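Local atomic coordinates of Non-structural protein 5 (Modoc virus, PDB entry 2WA2), a protein that probably methylates the 5' cap of viral RNA at guanine N7 and ribose 2'-O positions, using S-adenosylmethionine as methyl donor. Residues L17-W21 with S247-L251. The protein carries 4 engineered substitutions. Residues are numbered along the deposited sequence.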
loop_
_atom_site.group_PDB
_atom_site.type_symbol
_atom_site.label_atom_id
_atom_site.label_comp_id
_atom_site.label_asym_id
_atom_site.label_seq_id
_atom_site.Cartn_x
_atom_site.Cartn_y
_atom_site.Cartn_z
ATOM N N LEU A 17 4.301 -10.206 18.064
ATOM C CA LEU A 17 3.367 -11.048 17.320
ATOM C C LEU A 17 3.625 -11.064 15.780
ATOM O O LEU A 17 3.561 -12.115 15.134
ATOM C CB LEU A 17 1.933 -10.622 17.587
ATOM C CG LEU A 17 1.282 -11.011 18.916
ATOM C CD1 LEU A 17 -0.063 -10.389 18.906
ATOM C CD2 LEU A 17 1.176 -12.562 19.100
ATOM N N GLY A 18 3.880 -9.899 15.203
ATOM C CA GLY A 18 4.184 -9.866 13.767
ATOM C C GLY A 18 5.504 -10.539 13.479
ATOM O O GLY A 18 5.676 -11.193 12.428
ATOM N N GLU A 19 6.443 -10.411 14.420
ATOM C CA GLU A 19 7.740 -11.038 14.256
ATOM C C GLU A 19 7.637 -12.544 14.345
ATOM O O GLU A 19 8.391 -13.245 13.675
ATOM C CB GLU A 19 8.756 -10.547 15.296
ATOM C CG GLU A 19 9.457 -9.249 14.913
ATOM C CD GLU A 19 10.202 -8.618 16.094
ATOM O OE1 GLU A 19 10.651 -9.364 17.017
ATOM O OE2 GLU A 19 10.315 -7.369 16.103
ATOM N N ILE A 20 6.774 -13.028 15.241
ATOM C CA ILE A 20 6.472 -14.467 15.324
ATOM C C ILE A 20 5.897 -14.973 13.997
ATOM O O ILE A 20 6.390 -15.968 13.427
ATOM C CB ILE A 20 5.512 -14.790 16.488
ATOM C CG1 ILE A 20 6.204 -14.526 17.834
ATOM C CG2 ILE A 20 5.008 -16.258 16.386
ATOM C CD1 ILE A 20 5.185 -14.555 19.051
ATOM N N TRP A 21 4.892 -14.245 13.483
ATOM C CA TRP A 21 4.288 -14.541 12.182
ATOM C C TRP A 21 5.369 -14.614 11.113
ATOM O O TRP A 21 5.420 -15.596 10.356
ATOM C CB TRP A 21 3.198 -13.516 11.803
ATOM C CG TRP A 21 2.818 -13.608 10.325
ATOM C CD1 TRP A 21 1.927 -14.465 9.768
ATOM C CD2 TRP A 21 3.353 -12.810 9.246
ATOM N NE1 TRP A 21 1.867 -14.249 8.385
ATOM C CE2 TRP A 21 2.748 -13.262 8.049
ATOM C CE3 TRP A 21 4.309 -11.770 9.173
ATOM C CZ2 TRP A 21 3.046 -12.694 6.789
ATOM C CZ3 TRP A 21 4.615 -11.221 7.915
ATOM C CH2 TRP A 21 3.974 -11.681 6.743
ATOM N N SER A 247 -2.142 -9.627 12.904
ATOM C CA SER A 247 -1.147 -10.646 13.344
ATOM C C SER A 247 -1.837 -11.889 13.918
ATOM O O SER A 247 -1.505 -13.009 13.556
ATOM C CB SER A 247 -0.129 -10.079 14.346
ATOM O OG SER A 247 0.594 -8.985 13.786
ATOM N N ARG A 248 -2.813 -11.686 14.805
ATOM C CA ARG A 248 -3.495 -12.827 15.428
ATOM C C ARG A 248 -4.293 -13.623 14.387
ATOM O O ARG A 248 -4.272 -14.838 14.395
ATOM C CB ARG A 248 -4.336 -12.363 16.634
ATOM C CG ARG A 248 -3.428 -11.842 17.760
ATOM C CD ARG A 248 -3.973 -12.124 19.182
ATOM N NE ARG A 248 -3.215 -11.426 20.226
ATOM C CZ ARG A 248 -2.323 -11.994 21.047
ATOM N NH1 ARG A 248 -2.046 -13.297 20.985
ATOM N NH2 ARG A 248 -1.697 -11.242 21.943
ATOM N N GLN A 249 -4.937 -12.938 13.447
ATOM C CA GLN A 249 -5.635 -13.614 12.364
ATOM C C GLN A 249 -4.712 -14.466 11.488
ATOM O O GLN A 249 -5.031 -15.611 11.181
ATOM C CB GLN A 249 -6.361 -12.587 11.505
ATOM C CG GLN A 249 -7.068 -13.172 10.308
ATOM C CD GLN A 249 -7.321 -12.106 9.253
ATOM O OE1 GLN A 249 -6.401 -11.390 8.828
ATOM N NE2 GLN A 249 -8.559 -11.982 8.843
ATOM N N LEU A 250 -3.593 -13.876 11.058
ATOM C CA LEU A 250 -2.647 -14.569 10.185
ATOM C C LEU A 250 -1.979 -15.744 10.900
ATOM O O LEU A 250 -1.719 -16.748 10.280
ATOM C CB LEU A 250 -1.590 -13.604 9.632
ATOM C CG LEU A 250 -2.131 -12.476 8.733
ATOM C CD1 LEU A 250 -0.965 -11.677 8.221
ATOM C CD2 LEU A 250 -2.972 -13.082 7.572
ATOM N N LEU A 251 -1.719 -15.609 12.197
ATOM C CA LEU A 251 -1.174 -16.730 12.999
ATOM C C LEU A 251 -2.162 -17.875 13.153
ATOM O O LEU A 251 -1.786 -19.026 12.960
ATOM C CB LEU A 251 -0.730 -16.261 14.382
ATOM C CG LEU A 251 0.503 -15.359 14.362
ATOM C CD1 LEU A 251 0.705 -14.705 15.737
ATOM C CD2 LEU A 251 1.730 -16.173 13.966
#
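Two helices from opposite ends of the modelled chain pack side by side here, largely through apolar side chains: helix 14-27 lies against helix 239-254. Over these segments the axes run in nearly the same direction, 26° apart, and approach to 9.3 Å. The closest pair of CA atoms belongs to two small residues, G18 CA and S247 CA, 5.4 Å apart; the S247 hydroxyl itself hydrogen-bonds H227. One turn further on, L251 reaches into the groove between L17 and W21, its CD2 3.5 Å from W21 CA and its CD1 4.0 Å from L17 CD2. I20 CG2 adds a looser contact at 4.1 Å from L251 CD2. In flavivirus NS5 methyltransferases, N- and C-terminal extensions flank a Rossmann-like, FtsJ-type core, and this pairing joins the two beside one edge of the sheet. On the buried side the W21 indole receives L250: CD1 of L250 sits 4.2 Å from the centroid of the W21 five-membered ring, a CH-pi contact over the face, while H227 meets W21 edge-to-face. Toward solvent, L17 CD1 lies over one face of the R248 guanidinium, 3.5 Å from R248 CZ, so the arginine covers the leucine with its flat end.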